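Local coordinates for LYND (Lyngbya aestuarii, PDB 4V1T), which probably catalyses the ATP-dependent cyclodehydration of cysteine residues in a precursor peptide to thiazolines, as a YcaO-family cyclodehydratase, at residues K318-Q321 with H322-F325; G554-L557 with W558-R562. One frame throughout, in Å; residues are numbered along the deposited sequence.

Contact 1. Residues K318-Q321 with H322-F325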
loop_
_atom_site.group_PDB
_atom_site.type_symbol
_atom_site.label_atom_id
_atom_site.label_comp_id
_atom_site.label_asym_id
_atom_site.label_seq_id
_atom_site.Cartn_x
_atom_site.Cartn_y
_atom_site.Cartn_z
ATOM N N LYS B 318 -25.276 18.408 -18.118
ATOM C CA LYS B 318 -25.199 18.578 -19.561
ATOM C C LYS B 318 -23.787 18.872 -20.058
ATOM O O LYS B 318 -23.611 19.402 -21.154
ATOM C CB LYS B 318 -26.166 19.685 -19.983
ATOM C CG LYS B 318 -27.606 19.204 -19.975
ATOM C CD LYS B 318 -28.530 20.177 -19.272
ATOM C CE LYS B 318 -29.939 19.616 -19.163
ATOM N NZ LYS B 318 -30.941 20.716 -19.054
ATOM N N ILE B 319 -22.788 18.498 -19.259
ATOM C CA ILE B 319 -21.392 18.691 -19.637
ATOM C C ILE B 319 -21.019 17.832 -20.834
ATOM O O ILE B 319 -20.570 18.345 -21.867
ATOM C CB ILE B 319 -20.440 18.393 -18.459
ATOM C CG1 ILE B 319 -20.446 19.581 -17.483
ATOM C CG2 ILE B 319 -19.012 18.116 -18.954
ATOM C CD1 ILE B 319 -19.528 19.419 -16.275
ATOM N N LEU B 320 -21.216 16.522 -20.694
ATOM C CA LEU B 320 -20.843 15.567 -21.734
ATOM C C LEU B 320 -21.626 15.775 -23.026
ATOM O O LEU B 320 -21.108 15.543 -24.116
ATOM C CB LEU B 320 -21.037 14.148 -21.220
ATOM C CG LEU B 320 -20.056 13.793 -20.099
ATOM C CD1 LEU B 320 -20.687 12.816 -19.128
ATOM C CD2 LEU B 320 -18.779 13.218 -20.673
ATOM N N GLN B 321 -22.876 16.200 -22.898
ATOM C CA GLN B 321 -23.688 16.572 -24.057
ATOM C C GLN B 321 -22.986 17.690 -24.815
ATOM O O GLN B 321 -22.820 17.613 -26.030
ATOM C CB GLN B 321 -25.090 17.022 -23.624
ATOM C CG GLN B 321 -25.962 17.598 -24.742
ATOM C CD GLN B 321 -26.380 16.555 -25.762
ATOM O OE1 GLN B 321 -26.450 15.363 -25.460
ATOM N NE2 GLN B 321 -26.671 17.001 -26.976
ATOM N N HIS B 322 -22.567 18.720 -24.082
ATOM C CA HIS B 322 -21.906 19.875 -24.680
ATOM C C HIS B 322 -20.541 19.501 -25.245
ATOM O O HIS B 322 -20.190 19.884 -26.359
ATOM C CB HIS B 322 -21.765 20.996 -23.648
ATOM C CG HIS B 322 -21.061 22.209 -24.163
ATOM N ND1 HIS B 322 -21.559 22.983 -25.188
ATOM C CD2 HIS B 322 -19.896 22.787 -23.786
ATOM C CE1 HIS B 322 -20.730 23.986 -25.425
ATOM N NE2 HIS B 322 -19.714 23.891 -24.587
ATOM N N ARG B 323 -19.779 18.735 -24.479
ATOM C CA ARG B 323 -18.415 18.367 -24.871
ATOM C C ARG B 323 -18.365 17.466 -26.108
ATOM O O ARG B 323 -17.422 17.531 -26.895
ATOM C CB ARG B 323 -17.717 17.666 -23.714
ATOM C CG ARG B 323 -16.252 17.353 -23.972
ATOM C CD ARG B 323 -15.677 16.514 -22.847
ATOM N NE ARG B 323 -15.978 15.096 -23.022
ATOM C CZ ARG B 323 -15.821 14.176 -22.079
ATOM N NH1 ARG B 323 -15.377 14.512 -20.875
ATOM N NH2 ARG B 323 -16.122 12.913 -22.336
ATOM N N GLY B 324 -19.375 16.623 -26.275
ATOM C CA GLY B 324 -19.427 15.713 -27.416
ATOM C C GLY B 324 -19.442 16.419 -28.762
ATOM O O GLY B 324 -18.829 15.957 -29.726
ATOM N N PHE B 325 -20.140 17.549 -28.828
ATOM C CA PHE B 325 -20.266 18.298 -30.071
ATOM C C PHE B 325 -19.178 19.361 -30.224
ATOM O O PHE B 325 -19.195 20.131 -31.181
ATOM C CB PHE B 325 -21.650 18.936 -30.163
ATOM C CG PHE B 325 -22.757 17.940 -30.322
ATOM C CD1 PHE B 325 -23.313 17.326 -29.215
ATOM C CD2 PHE B 325 -23.226 17.604 -31.572
ATOM C CE1 PHE B 325 -24.328 16.400 -29.355
ATOM C CE2 PHE B 325 -24.243 16.681 -31.722
ATOM C CZ PHE B 325 -24.793 16.077 -30.608
#
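Leu-320 and Arg-323, one turn apart on the short helix 319-324, run side by side and point the same way. The CD2 methyl of Leu-320 lies over one face of the Arg-323 guanidinium, displaced toward its rim, with CD2 3.1 Å from NH2 of Arg-323. The approach is unusually short and the leucine chi2 (148°) is off a staggered value, so the exact fit is doubtful. The arginine chain is extended until it bends at chi3 (83°), and its NH1 reaches the carbonyl oxygen of Thr-721.

Gln-321 and Phe-325 form the second side-chain pair. The phenylalanine ring meets the backbone carbonyl of Gln-321 with its edge, CD1 of Phe-325 lying 3.2 Å from O of Gln-321 and near the ring plane. Further out, Gln-321 NE2 comes 3.4 Å from Phe-325 CE1, amide and ring planes being 41° apart. OE1 of the same amide accepts a bond from the backbone N of Arg-438, which helps to fix its rotation.

The backbone closes three i to i+4 hydrogen bonds, beginning at the N-cap residue: His-322 N to Lys-318 O (3.2 Å), Arg-323 N to Ile-319 O (2.8 Å) and Gly-324 N to Leu-320 O (3.0 Å).

The helix lies at the surface, a few residues beyond the zinc ligands Cys-311 and Cys-314. Leu-320 touches Asp-435 and Phe-325 touches Pro-437, just before strand 439-441, while Arg-323 and Leu-320 reach the loop that follows strand 716-719.

Contact 2. Residues G554-L557 with W558-R562; sequences GVAL and WWYNR
This is a local, buried i to i+4 contact in the last turns of helix 538-561, within the YcaO family region, where a Schellman motif ends the helix: Arg-562 takes positive phi as the C-prime residue, Leu-563 N bonds to Trp-558 O and Arg-562 N weakly to Trp-559 O. Trp-558, Trp-559 and Tyr-560 donate their backbone N-H to Gly-554 O, Val-555 O and Ala-556 O. The Val-555 and Trp-558 side chains meet at a slant, CG1 of Val-555 lying 4.2 Å from CE3 of Trp-558, and both touch Phe-624 of strand 621-626. The Tyr-560 ring turns its edge to Ala-556 O, CD2 3.3 Å from that oxygen, while Trp-559 CD1 stands over the centre of one face. Tyr-560 OH reaches Phe-740 O. Asn-561, with CG beside its backbone N (chi1 -65°), folds back so that ND2 donates a hydrogen bond to Leu-557 O (2.7 Å) and another to Leu-749 O on helix 748-755; Asn-561 N adds a weak bond to Leu-557 O. Putting an alanine here would probably leave Leu-557 O with the weak backbone bond and Leu-749 O without this donor. ND2 meets a lone pair of Leu-557 O in the carbonyl plane, the C=O...N angle 125°.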
loop_
_atom_site.group_PDB
_atom_site.type_symbol
_atom_site.label_atom_id
_atom_site.label_comp_id
_atom_site.label_asym_id
_atom_site.label_seq_id
_atom_site.Cartn_x
_atom_site.Cartn_y
_atom_site.Cartn_z
ATOM N N GLY B 554 -5.816 -8.255 -37.066
ATOM C CA GLY B 554 -4.768 -9.221 -37.349
ATOM C C GLY B 554 -5.121 -10.627 -36.902
ATOM O O GLY B 554 -4.885 -11.600 -37.631
ATOM N N VAL B 555 -5.687 -10.738 -35.701
ATOM C CA VAL B 555 -6.095 -12.030 -35.172
ATOM C C VAL B 555 -7.209 -12.603 -36.037
ATOM O O VAL B 555 -7.181 -13.783 -36.399
ATOM C CB VAL B 555 -6.555 -11.931 -33.697
ATOM C CG1 VAL B 555 -7.196 -13.241 -33.235
ATOM C CG2 VAL B 555 -5.381 -11.598 -32.790
ATOM N N ALA B 556 -8.178 -11.763 -36.376
ATOM C CA ALA B 556 -9.328 -12.210 -37.175
ATOM C C ALA B 556 -8.875 -12.828 -38.492
ATOM O O ALA B 556 -9.330 -13.901 -38.867
ATOM C CB ALA B 556 -10.276 -11.051 -37.438
ATOM N N LEU B 557 -7.972 -12.144 -39.183
ATOM C CA LEU B 557 -7.456 -12.619 -40.459
ATOM C C LEU B 557 -6.824 -13.987 -40.297
ATOM O O LEU B 557 -7.125 -14.920 -41.047
ATOM C CB LEU B 557 -6.421 -11.633 -41.015
ATOM C CG LEU B 557 -6.929 -10.238 -41.413
ATOM C CD1 LEU B 557 -5.803 -9.413 -42.009
ATOM C CD2 LEU B 557 -8.100 -10.306 -42.384
ATOM N N TRP B 558 -5.944 -14.100 -39.310
ATOM C CA TRP B 558 -5.221 -15.338 -39.059
ATOM C C TRP B 558 -6.149 -16.467 -38.638
ATOM O O TRP B 558 -6.103 -17.566 -39.203
ATOM C CB TRP B 558 -4.158 -15.108 -37.985
ATOM C CG TRP B 558 -3.702 -16.354 -37.279
ATOM C CD1 TRP B 558 -3.039 -17.416 -37.822
ATOM C CD2 TRP B 558 -3.860 -16.647 -35.884
ATOM N NE1 TRP B 558 -2.788 -18.364 -36.850
ATOM C CE2 TRP B 558 -3.274 -17.909 -35.653
ATOM C CE3 TRP B 558 -4.435 -15.961 -34.809
ATOM C CZ2 TRP B 558 -3.259 -18.501 -34.392
ATOM C CZ3 TRP B 558 -4.417 -16.549 -33.559
ATOM C CH2 TRP B 558 -3.833 -17.808 -33.360
ATOM N N TRP B 559 -6.997 -16.187 -37.658
ATOM C CA TRP B 559 -7.825 -17.214 -37.040
ATOM C C TRP B 559 -8.879 -17.806 -37.974
ATOM O O TRP B 559 -9.041 -19.022 -38.054
ATOM C CB TRP B 559 -8.518 -16.640 -35.804
ATOM C CG TRP B 559 -9.363 -17.636 -35.092
ATOM C CD1 TRP B 559 -10.698 -17.861 -35.278
ATOM C CD2 TRP B 559 -8.940 -18.553 -34.084
ATOM N NE1 TRP B 559 -11.131 -18.857 -34.444
ATOM C CE2 TRP B 559 -10.071 -19.299 -33.699
ATOM C CE3 TRP B 559 -7.715 -18.811 -33.460
ATOM C CZ2 TRP B 559 -10.009 -20.290 -32.729
ATOM C CZ3 TRP B 559 -7.656 -19.796 -32.498
ATOM C CH2 TRP B 559 -8.796 -20.526 -32.141
ATOM N N TYR B 560 -9.610 -16.946 -38.669
ATOM C CA TYR B 560 -10.768 -17.394 -39.430
ATOM C C TYR B 560 -10.401 -17.884 -40.824
ATOM O O TYR B 560 -11.119 -18.702 -41.400
ATOM C CB TYR B 560 -11.817 -16.281 -39.492
ATOM C CG TYR B 560 -12.431 -16.039 -38.140
ATOM C CD1 TYR B 560 -13.368 -16.929 -37.602
ATOM C CD2 TYR B 560 -12.033 -14.956 -37.360
ATOM C CE1 TYR B 560 -13.901 -16.722 -36.343
ATOM C CE2 TYR B 560 -12.564 -14.742 -36.111
ATOM C CZ TYR B 560 -13.492 -15.624 -35.603
ATOM O OH TYR B 560 -14.003 -15.395 -34.348
ATOM N N ASN B 561 -9.286 -17.404 -41.363
ATOM C CA ASN B 561 -8.733 -17.991 -42.580
ATOM C C ASN B 561 -7.844 -19.186 -42.237
ATOM O O ASN B 561 -7.399 -19.898 -43.122
ATOM C CB ASN B 561 -7.941 -16.959 -43.379
ATOM C CG ASN B 561 -8.810 -15.832 -43.903
ATOM O OD1 ASN B 561 -9.507 -15.983 -44.908
ATOM N ND2 ASN B 561 -8.762 -14.690 -43.232
ATOM N N ARG B 562 -7.601 -19.396 -40.943
ATOM C CA ARG B 562 -6.747 -20.474 -40.458
ATOM C C ARG B 562 -5.416 -20.479 -41.197
ATOM O O ARG B 562 -4.995 -21.482 -41.768
ATOM C CB ARG B 562 -7.459 -21.822 -40.579
ATOM C CG ARG B 562 -8.611 -21.968 -39.593
ATOM C CD ARG B 562 -9.296 -23.318 -39.711
ATOM N NE ARG B 562 -10.307 -23.336 -40.765
ATOM C CZ ARG B 562 -11.152 -24.343 -40.974
ATOM N NH1 ARG B 562 -11.110 -25.412 -40.194
ATOM N NH2 ARG B 562 -12.052 -24.274 -41.948
#

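In the fold
Contact 1 comes first along the chain and closes before contact 2 opens; their centres lie 38 Å apart, their nearest atoms about 28 Å, and they do not touch. They share no helix: contact 1 occupies helix 319-324, contact 2 the end of helix 538-561. One antiparallel sheet relates them, since residues 318-325 abut chain next to strands 439-441 and 716-719, whereas helix 538-561 follows strand 532-535 of that sheet. Contact 1 thus joins the region of the zinc site, about 11 Å from the Ile-319 side chain, to the YcaO region. In contact 2 the Val-555 side chain lies about 9 Å from a magnesium ion and about 11 Å from ADP.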